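Local structure of protein TASOR (Homo sapiens, 6TL1) at residues Lys49-Lys54 with Ile131-Lys136. The protein is a component of the HUSH complex, which is recruited to H3K9me3-rich loci and maintains epigenetic silencing by promoting recruitment of the histone methyltransferase SETDB1 and of MORC2. Residues are numbered along the deposited sequence; the frame is centred on the assembly and turned at random.
Sequences KEFTEK and IFKIMK
Phe51 on helix 45-60 faces Ile134 on strand 126-134, their CA atoms 8.6 Å apart. The contact seats this helix on the five-stranded antiparallel sheet of the TASOR pseudo-PARP domain. It is buried and apolar, and one aromatic ring carries most of it. CG of Phe51 is anti to its backbone N (chi1 -174°), and the ring enters between the side chains of Lys133 and Met135. Lys133 has an extended chain that crosses the ring obliquely. Its CE lies over one face, 3.8 Å from the centroid of the Phe51 ring, as a CH-pi contact. The CE methyl of Met135 lies over the opposite face, offset toward the rim, at 3.9 Å from the same centroid. SD of Met135 sits more obliquely, 35° off the ring normal, and completes a Met-aromatic contact. Between these two residues the backbone meets the ring edge, with CA of Ile134 4.1 Å from CE2 of Phe51. Cys200, on the adjacent strand 199-209, also touches Phe51. Lys54 adds little: its CG approaches Met135, while its NZ forms a salt bridge with Glu186. Phe51 and Met135 reach toward each other tip to tip, and CZ of Phe51 packs 3.6 Å from CG of Met135.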
ATOM      1  N   LYS A  49     -10.673  -4.366 -13.544  1.00 40.04           N
ATOM      2  CA  LYS A  49     -11.701  -3.588 -14.231  1.00 46.82           C
ATOM      3  C   LYS A  49     -12.013  -2.309 -13.481  1.00 42.62           C
ATOM      4  O   LYS A  49     -12.094  -1.239 -14.095  1.00 44.10           O
ATOM      5  CB  LYS A  49     -12.999  -4.394 -14.406  1.00 51.72           C
ATOM      6  CG  LYS A  49     -12.917  -5.536 -15.372  1.00 61.94           C
ATOM      7  CD  LYS A  49     -14.290  -6.017 -15.846  1.00 72.43           C
ATOM      8  CE  LYS A  49     -14.496  -7.481 -15.489  1.00 72.49           C
ATOM      9  NZ  LYS A  49     -15.380  -8.233 -16.428  1.00 77.01           N
ATOM     10  N   GLU A  50     -12.167  -2.393 -12.160  1.00 47.51           N
ATOM     11  CA  GLU A  50     -12.609  -1.221 -11.426  1.00 45.09           C
ATOM     12  C   GLU A  50     -11.470  -0.227 -11.239  1.00 39.02           C
ATOM     13  O   GLU A  50     -11.711   0.983 -11.232  1.00 40.97           O
ATOM     14  CB  GLU A  50     -13.209  -1.641 -10.090  1.00 46.60           C
ATOM     15  CG  GLU A  50     -14.390  -2.573 -10.282  1.00 57.19           C
ATOM     16  CD  GLU A  50     -15.351  -2.618  -9.109  1.00 62.28           C
ATOM     17  OE1 GLU A  50     -14.911  -2.521  -7.945  1.00 60.86           O
ATOM     18  OE2 GLU A  50     -16.558  -2.828  -9.362  1.00 67.91           O
ATOM     19  N   PHE A  51     -10.224  -0.714 -11.164  1.00 37.51           N
ATOM     20  CA  PHE A  51      -9.067   0.177 -11.167  1.00 37.96           C
ATOM     21  C   PHE A  51      -9.008   0.951 -12.477  1.00 40.25           C
ATOM     22  O   PHE A  51      -8.869   2.183 -12.490  1.00 38.50           O
ATOM     23  CB  PHE A  51      -7.788  -0.648 -10.943  1.00 32.11           C
ATOM     24  CG  PHE A  51      -6.529   0.169 -10.783  1.00 37.85           C
ATOM     25  CD1 PHE A  51      -5.784   0.544 -11.890  1.00 40.39           C
ATOM     26  CD2 PHE A  51      -6.060   0.516  -9.514  1.00 36.45           C
ATOM     27  CE1 PHE A  51      -4.618   1.280 -11.745  1.00 39.03           C
ATOM     28  CE2 PHE A  51      -4.893   1.252  -9.367  1.00 36.68           C
ATOM     29  CZ  PHE A  51      -4.173   1.627 -10.480  1.00 33.63           C
ATOM     30  N   THR A  52      -9.156   0.240 -13.598  1.00 41.46           N
ATOM     31  CA  THR A  52      -9.129   0.896 -14.900  1.00 43.61           C
ATOM     32  C   THR A  52     -10.289   1.871 -15.050  1.00 44.60           C
ATOM     33  O   THR A  52     -10.109   2.987 -15.550  1.00 45.31           O
ATOM     34  CB  THR A  52      -9.189  -0.153 -16.008  1.00 47.50           C
ATOM     35  OG1 THR A  52      -7.937  -0.844 -16.096  1.00 50.51           O
ATOM     36  CG2 THR A  52      -9.535   0.492 -17.346  1.00 48.96           C
ATOM     37  N   GLU A  53     -11.482   1.473 -14.604  1.00 44.63           N
ATOM     38  CA  GLU A  53     -12.627   2.376 -14.647  1.00 49.11           C
ATOM     39  C   GLU A  53     -12.367   3.625 -13.808  1.00 47.23           C
ATOM     40  O   GLU A  53     -12.628   4.749 -14.253  1.00 47.31           O
ATOM     41  CB  GLU A  53     -13.870   1.636 -14.149  1.00 51.10           C
ATOM     42  CG  GLU A  53     -15.113   2.483 -13.968  1.00 59.01           C
ATOM     43  CD  GLU A  53     -15.574   3.157 -15.243  1.00 67.41           C
ATOM     44  OE1 GLU A  53     -15.999   4.330 -15.170  1.00 73.59           O
ATOM     45  OE2 GLU A  53     -15.501   2.524 -16.318  1.00 73.38           O
ATOM     46  N   LYS A  54     -11.826   3.447 -12.602  1.00 44.65           N
ATOM     47  CA  LYS A  54     -11.553   4.588 -11.731  1.00 42.59           C
ATOM     48  C   LYS A  54     -10.542   5.528 -12.363  1.00 38.61           C
ATOM     49  O   LYS A  54     -10.708   6.751 -12.319  1.00 40.40           O
ATOM     50  CB  LYS A  54     -11.035   4.105 -10.373  1.00 39.47           C
ATOM     51  CG  LYS A  54     -10.550   5.220  -9.443  1.00 35.04           C
ATOM     52  CD  LYS A  54     -11.729   6.068  -8.972  1.00 36.67           C
ATOM     53  CE  LYS A  54     -11.267   7.127  -7.963  1.00 39.47           C
ATOM     54  NZ  LYS A  54     -12.384   7.996  -7.476  1.00 36.37           N
ATOM     55  N   ILE A 131       1.782  -6.613  -2.736  1.00 35.53           N
ATOM     56  CA  ILE A 131       2.140  -5.411  -3.470  1.00 31.80           C
ATOM     57  C   ILE A 131       0.894  -4.937  -4.201  1.00 34.87           C
ATOM     58  O   ILE A 131       0.330  -5.670  -5.027  1.00 31.95           O
ATOM     59  CB  ILE A 131       3.290  -5.671  -4.454  1.00 30.61           C
ATOM     60  CG1 ILE A 131       4.561  -6.114  -3.707  1.00 34.45           C
ATOM     61  CG2 ILE A 131       3.505  -4.453  -5.359  1.00 30.44           C
ATOM     62  CD1 ILE A 131       5.727  -6.455  -4.632  1.00 32.67           C
ATOM     63  N   PHE A 132       0.464  -3.717  -3.892  1.00 32.82           N
ATOM     64  CA  PHE A 132      -0.677  -3.096  -4.548  1.00 34.54           C
ATOM     65  C   PHE A 132      -0.196  -2.101  -5.581  1.00 35.65           C
ATOM     66  O   PHE A 132       0.744  -1.341  -5.329  1.00 36.90           O
ATOM     67  CB  PHE A 132      -1.565  -2.355  -3.546  1.00 33.10           C
ATOM     68  CG  PHE A 132      -2.226  -3.246  -2.556  1.00 34.63           C
ATOM     69  CD1 PHE A 132      -1.606  -3.551  -1.362  1.00 35.00           C
ATOM     70  CD2 PHE A 132      -3.475  -3.791  -2.827  1.00 36.86           C
ATOM     71  CE1 PHE A 132      -2.228  -4.379  -0.439  1.00 39.84           C
ATOM     72  CE2 PHE A 132      -4.095  -4.625  -1.923  1.00 35.25           C
ATOM     73  CZ  PHE A 132      -3.464  -4.927  -0.723  1.00 35.64           C
ATOM     74  N   LYS A 133      -0.867  -2.068  -6.726  1.00 35.55           N
ATOM     75  CA  LYS A 133      -0.728  -0.908  -7.581  1.00 34.44           C
ATOM     76  C   LYS A 133      -1.757   0.118  -7.120  1.00 35.58           C
ATOM     77  O   LYS A 133      -2.859  -0.233  -6.691  1.00 39.83           O
ATOM     78  CB  LYS A 133      -0.903  -1.247  -9.063  1.00 35.93           C
ATOM     79  CG  LYS A 133      -2.286  -1.653  -9.512  1.00 46.21           C
ATOM     80  CD  LYS A 133      -2.304  -1.766 -11.044  1.00 46.78           C
ATOM     81  CE  LYS A 133      -3.631  -2.300 -11.590  1.00 49.69           C
ATOM     82  NZ  LYS A 133      -3.530  -2.552 -13.068  1.00 54.81           N
ATOM     83  N   ILE A 134      -1.356   1.388  -7.135  1.00 36.84           N
ATOM     84  CA  ILE A 134      -2.170   2.473  -6.611  1.00 35.84           C
ATOM     85  C   ILE A 134      -2.067   3.644  -7.566  1.00 38.02           C
ATOM     86  O   ILE A 134      -1.134   3.744  -8.366  1.00 40.42           O
ATOM     87  CB  ILE A 134      -1.736   2.926  -5.196  1.00 35.54           C
ATOM     88  CG1 ILE A 134      -0.257   3.347  -5.228  1.00 42.13           C
ATOM     89  CG2 ILE A 134      -1.988   1.818  -4.200  1.00 28.01           C
ATOM     90  CD1 ILE A 134       0.284   3.887  -3.911  1.00 39.49           C
ATOM     91  N   MET A 135      -3.049   4.531  -7.463  1.00 34.71           N
ATOM     92  CA  MET A 135      -2.972   5.870  -8.033  1.00 36.43           C
ATOM     93  C   MET A 135      -3.128   6.854  -6.894  1.00 40.75           C
ATOM     94  O   MET A 135      -4.214   6.970  -6.306  1.00 38.21           O
ATOM     95  CB  MET A 135      -4.050   6.074  -9.091  1.00 38.30           C
ATOM     96  CG  MET A 135      -3.837   5.209 -10.316  1.00 50.80           C
ATOM     97  SD  MET A 135      -5.094   5.537 -11.559  1.00 57.46           S
ATOM     98  CE  MET A 135      -6.449   4.671 -10.790  1.00 55.13           C
ATOM     99  N   LYS A 136      -2.040   7.549  -6.564  1.00 41.06           N
ATOM    100  CA  LYS A 136      -2.146   8.523  -5.502  1.00 42.29           C
ATOM    101  C   LYS A 136      -2.997   9.701  -5.936  1.00 41.23           C
ATOM    102  O   LYS A 136      -3.577  10.377  -5.086  1.00 41.58           O
ATOM    103  CB  LYS A 136      -0.761   8.997  -5.046  1.00 46.67           C
ATOM    104  CG  LYS A 136       0.153   7.891  -4.549  1.00 51.96           C
ATOM    105  CD  LYS A 136       1.285   8.475  -3.708  1.00 57.43           C
ATOM    106  CE  LYS A 136       2.483   8.897  -4.536  1.00 57.54           C
ATOM    107  NZ  LYS A 136       3.077   7.762  -5.295  1.00 64.11           N
TER